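Local coordinates for protein nucleoside-diphosphate sugar epimerase (SulA family) (Corynebacterium glutamicum, PDB 3OH8) that probably acts on nucleoside-diphosphate sugars as an epimerase, using a Rossmann-type NAD(P)-binding domain of the epimerase/dehydratase family, at residues S228-T233 with E286-P291; A290-S293 with R298-F301. All coordinates share one frame; numbering follows the deposited sequence.

Contact 1: S228-T233 with E286-P291; sequences SRVLPT and EHATAP
The methyl of A288 sits against the turn of helix that carries V230 and T233. Its CB meets the backbone as well as side chains, coming to 3.4 Å from V230 O, while T233 CG2 lies 3.8 Å from the same A288 CB. V230 adds a looser touch, its CG1 being 4.2 Å from A288 CB. Alanine suits this place because a single methyl fits beside a helix backbone; the CA atoms of T233 and A288 are just 5.8 Å apart.

T233 reaches across with its methyl branch. With CG2 anti to the backbone N (chi1 -67°, measured to OG1), the apolar arm is directed at the partner segment, where it also meets T289 CG2 at 3.8 Å, the two threonine side chains meeting at a slant. Beta-branched residues serve well here: each offers a methyl to the interface, and in T289 the hydroxyl turns back to its own chain. Its OG1 gives a hydrogen bond of 2.8 Å to E286 O, arriving almost in line with the carbonyl (C=O...O angle 165°), and T289 N binds the same E286 O, so this one carbonyl accepts two bonds. The type I turn from H287 to A290, closed by A290 N to H287 O, then carries the chain from helix 277-287 into helix 290-294 and presents A288 at the bend.

P232 lacks an N-H, and helix 222-242 is kinked there, just before T233. W285 packs on T233 too, and E286 forms a salt bridge with R303. A helix packed in this way against the turn that joins the next two helices fits the helical layer flanking the largely parallel sheet of a Rossmann-type fold.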
loop_
_atom_site.group_PDB
_atom_site.type_symbol
_atom_site.label_atom_id
_atom_site.label_comp_id
_atom_site.label_asym_id
_atom_site.label_seq_id
_atom_site.Cartn_x
_atom_site.Cartn_y
_atom_site.Cartn_z
ATOM N N SER A 228 18.728 -15.216 -9.800
ATOM C CA SER A 228 18.101 -14.018 -9.251
ATOM C C SER A 228 17.091 -14.347 -8.156
ATOM O O SER A 228 16.929 -13.580 -7.208
ATOM C CB SER A 228 17.434 -13.193 -10.359
ATOM O OG SER A 228 16.390 -13.921 -10.992
ATOM N N ARG A 229 16.435 -15.498 -8.280
ATOM C CA ARG A 229 15.337 -15.857 -7.390
ATOM C C ARG A 229 15.691 -16.989 -6.443
ATOM O O ARG A 229 15.555 -16.853 -5.231
ATOM C CB ARG A 229 14.104 -16.260 -8.203
ATOM C CG ARG A 229 12.862 -15.435 -7.934
ATOM C CD ARG A 229 11.972 -15.389 -9.175
ATOM N NE ARG A 229 11.042 -14.251 -9.246
ATOM C CZ ARG A 229 11.101 -13.138 -8.512
ATOM N NH1 ARG A 229 12.054 -12.953 -7.606
ATOM N NH2 ARG A 229 10.189 -12.190 -8.689
ATOM N N VAL A 230 16.133 -18.114 -6.997
ATOM C CA VAL A 230 16.286 -19.331 -6.205
ATOM C C VAL A 230 17.490 -19.324 -5.264
ATOM O O VAL A 230 17.328 -19.530 -4.068
ATOM C CB VAL A 230 16.291 -20.589 -7.107
ATOM C CG1 VAL A 230 16.590 -21.858 -6.299
ATOM C CG2 VAL A 230 14.958 -20.703 -7.831
ATOM N N LEU A 231 18.692 -19.087 -5.789
ATOM C CA LEU A 231 19.887 -19.025 -4.936
ATOM C C LEU A 231 19.844 -17.901 -3.852
ATOM O O LEU A 231 20.133 -18.143 -2.676
ATOM C CB LEU A 231 21.155 -18.916 -5.797
ATOM C CG LEU A 231 22.050 -20.161 -5.988
ATOM C CD1 LEU A 231 21.282 -21.464 -5.860
ATOM C CD2 LEU A 231 22.793 -20.112 -7.313
ATOM N N PRO A 232 19.487 -16.673 -4.245
ATOM C CA PRO A 232 19.448 -15.650 -3.194
ATOM C C PRO A 232 18.456 -15.998 -2.079
ATOM O O PRO A 232 18.697 -15.664 -0.909
ATOM C CB PRO A 232 19.000 -14.396 -3.947
ATOM C CG PRO A 232 19.443 -14.631 -5.383
ATOM C CD PRO A 232 19.303 -16.107 -5.597
ATOM N N THR A 233 17.353 -16.648 -2.440
ATOM C CA THR A 233 16.333 -17.019 -1.464
ATOM C C THR A 233 16.895 -18.038 -0.485
ATOM O O THR A 233 16.622 -17.978 0.711
ATOM C CB THR A 233 15.065 -17.583 -2.152
ATOM O OG1 THR A 233 14.415 -16.540 -2.896
ATOM C CG2 THR A 233 14.108 -18.114 -1.130
ATOM N N GLU A 286 9.906 -21.480 -3.768
ATOM C CA GLU A 286 9.435 -21.798 -2.428
ATOM C C GLU A 286 10.346 -22.798 -1.709
ATOM O O GLU A 286 10.638 -22.652 -0.519
ATOM C CB GLU A 286 7.987 -22.293 -2.484
ATOM C CG GLU A 286 7.030 -21.192 -2.954
ATOM C CD GLU A 286 5.580 -21.618 -2.911
ATOM O OE1 GLU A 286 5.296 -22.715 -2.384
ATOM O OE2 GLU A 286 4.726 -20.861 -3.414
ATOM N N HIS A 287 10.812 -23.815 -2.427
ATOM C CA HIS A 287 11.612 -24.852 -1.778
ATOM C C HIS A 287 12.959 -24.314 -1.283
ATOM O O HIS A 287 13.556 -24.863 -0.368
ATOM C CB HIS A 287 11.826 -26.054 -2.714
ATOM C CG HIS A 287 12.632 -27.151 -2.089
ATOM N ND1 HIS A 287 13.919 -27.449 -2.480
ATOM C CD2 HIS A 287 12.345 -27.992 -1.067
ATOM C CE1 HIS A 287 14.384 -28.441 -1.741
ATOM N NE2 HIS A 287 13.447 -28.789 -0.876
ATOM N N ALA A 288 13.433 -23.230 -1.885
ATOM C CA ALA A 288 14.671 -22.608 -1.445
ATOM C C ALA A 288 14.620 -22.060 -0.007
ATOM O O ALA A 288 15.669 -21.763 0.570
ATOM C CB ALA A 288 15.086 -21.507 -2.426
ATOM N N THR A 289 13.420 -21.927 0.569
ATOM C CA THR A 289 13.299 -21.477 1.962
ATOM C C THR A 289 13.493 -22.620 2.957
ATOM O O THR A 289 13.489 -22.405 4.171
ATOM C CB THR A 289 11.922 -20.799 2.286
ATOM O OG1 THR A 289 10.858 -21.745 2.143
ATOM C CG2 THR A 289 11.664 -19.591 1.391
ATOM N N ALA A 290 13.665 -23.830 2.441
ATOM C CA ALA A 290 13.742 -25.021 3.292
ATOM C C ALA A 290 14.711 -24.933 4.489
ATOM O O ALA A 290 14.383 -25.405 5.568
ATOM C CB ALA A 290 14.016 -26.274 2.446
ATOM N N PRO A 291 15.893 -24.316 4.313
ATOM C CA PRO A 291 16.783 -24.204 5.479
ATOM C C PRO A 291 16.151 -23.469 6.665
ATOM O O PRO A 291 16.417 -23.831 7.810
ATOM C CB PRO A 291 17.980 -23.420 4.932
ATOM C CG PRO A 291 17.990 -23.753 3.460
ATOM C CD PRO A 291 16.539 -23.832 3.078
#

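Contact 2: A290-S293 with R298-F301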
loop_
_atom_site.group_PDB
_atom_site.type_symbol
_atom_site.label_atom_id
_atom_site.label_comp_id
_atom_site.label_asym_id
_atom_site.label_seq_id
_atom_site.Cartn_x
_atom_site.Cartn_y
_atom_site.Cartn_z
ATOM N N ALA A 290 13.665 -23.830 2.441
ATOM C CA ALA A 290 13.742 -25.021 3.292
ATOM C C ALA A 290 14.711 -24.933 4.489
ATOM O O ALA A 290 14.383 -25.405 5.568
ATOM C CB ALA A 290 14.016 -26.274 2.446
ATOM N N PRO A 291 15.893 -24.316 4.313
ATOM C CA PRO A 291 16.783 -24.204 5.479
ATOM C C PRO A 291 16.151 -23.469 6.665
ATOM O O PRO A 291 16.417 -23.831 7.810
ATOM C CB PRO A 291 17.980 -23.420 4.932
ATOM C CG PRO A 291 17.990 -23.753 3.460
ATOM C CD PRO A 291 16.539 -23.832 3.078
ATOM N N ALA A 292 15.331 -22.454 6.408
ATOM C CA ALA A 292 14.686 -21.735 7.500
ATOM C C ALA A 292 13.683 -22.618 8.241
ATOM O O ALA A 292 13.691 -22.700 9.465
ATOM C CB ALA A 292 13.994 -20.484 6.985
ATOM N N SER A 293 12.808 -23.280 7.500
ATOM C CA SER A 293 11.788 -24.088 8.152
ATOM C C SER A 293 12.416 -25.341 8.766
ATOM O O SER A 293 11.973 -25.804 9.813
ATOM C CB SER A 293 10.652 -24.430 7.185
ATOM O OG SER A 293 11.174 -24.940 5.971
ATOM N N ARG A 298 9.392 -19.986 11.504
ATOM C CA ARG A 298 8.111 -19.887 10.817
ATOM C C ARG A 298 8.317 -19.367 9.391
ATOM O O ARG A 298 8.947 -18.332 9.194
ATOM C CB ARG A 298 7.142 -18.987 11.598
ATOM C CG ARG A 298 5.730 -18.938 11.005
ATOM C CD ARG A 298 4.720 -18.297 11.962
ATOM N NE ARG A 298 5.079 -16.933 12.353
ATOM C CZ ARG A 298 4.740 -15.839 11.678
ATOM N NH1 ARG A 298 4.029 -15.926 10.553
ATOM N NH2 ARG A 298 5.116 -14.650 12.128
ATOM N N VAL A 299 7.801 -20.092 8.399
ATOM C CA VAL A 299 7.913 -19.663 7.006
ATOM C C VAL A 299 6.536 -19.604 6.356
ATOM O O VAL A 299 5.731 -20.528 6.521
ATOM C CB VAL A 299 8.806 -20.643 6.187
ATOM C CG1 VAL A 299 8.946 -20.180 4.737
ATOM C CG2 VAL A 299 10.166 -20.789 6.841
ATOM N N ALA A 300 6.257 -18.514 5.641
ATOM C CA ALA A 300 5.070 -18.448 4.785
ATOM C C ALA A 300 5.451 -17.980 3.386
ATOM O O ALA A 300 6.421 -17.240 3.209
ATOM C CB ALA A 300 4.021 -17.528 5.372
ATOM N N PHE A 301 4.673 -18.424 2.402
ATOM C CA PHE A 301 4.865 -18.065 1.005
ATOM C C PHE A 301 3.662 -17.259 0.592
ATOM O O PHE A 301 2.530 -17.743 0.649
ATOM C CB PHE A 301 4.946 -19.319 0.125
ATOM C CG PHE A 301 5.824 -20.387 0.688
ATOM C CD1 PHE A 301 7.191 -20.193 0.776
ATOM C CD2 PHE A 301 5.288 -21.586 1.121
ATOM C CE1 PHE A 301 8.008 -21.171 1.294
ATOM C CE2 PHE A 301 6.104 -22.572 1.647
ATOM C CZ PHE A 301 7.467 -22.357 1.735
#
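V299 turns one methyl, CG2, onto the short helix 290-294. There it meets S293 CB at 3.7 Å and A292 CB at 3.8 Å, and S293 N is also 3.7 Å from V299 CG2, so the branch rests on side-chain carbon and backbone together. The torsion explains which methyl does this: with chi1 at -179°, CG1 lies anti to the backbone N and CG2 beside it, on the side where A292 and S293 pass. Valine provides a compact apolar surface and is at home in a strand; alanine at 292 puts only a methyl against V299. The backbones are nearest at S293 and V299, whose CA atoms are 6.0 Å apart. S293 is exposed, which agrees with its hydroxyl, and contributes its CB to the apolar contact.

Here a helix folds back onto the strand that follows it, completing the second half of a beta-alpha-beta crossover in the Rossmann-type sheet, from strand 248-254 to its parallel neighbour 298-308.

Beyond this first shell, T289 packs on V299 and V240 of helix 222-242 packs on A292. The position of V299 is set by the sheet: its backbone pairs with G360, while R298 pairs with T247 and M249, and A300 with M249 and S251, so the strand has partners along two edges. R298 starts out away from the helix, and its NH1 is hydrogen-bonded to the carbonyls of A352 and I358. The A352 carbonyl belongs to the C-terminal end of helix 342-354, where a positive charge would probably be favoured.

Overall arrangement
Following the chain from the N terminus, the first segment to take part is 228-233, on helix 222-242. Strand 248-254 and helix 277-287 follow before contact 1 closes a loop of 52 residues at 286-291. Contact 2 takes over at once: it shares A290 and P291 with contact 1 and closes a tight loop of four residues onto strand 298-308. The two therefore overlap in series, neither nesting nor crossing, with centres about 10 Å apart. T289 bridges them, touching T233 as well as V299 and F301. Together they join helix 222-242, the 277-294 helical region and an inner strand of the mixed sheet.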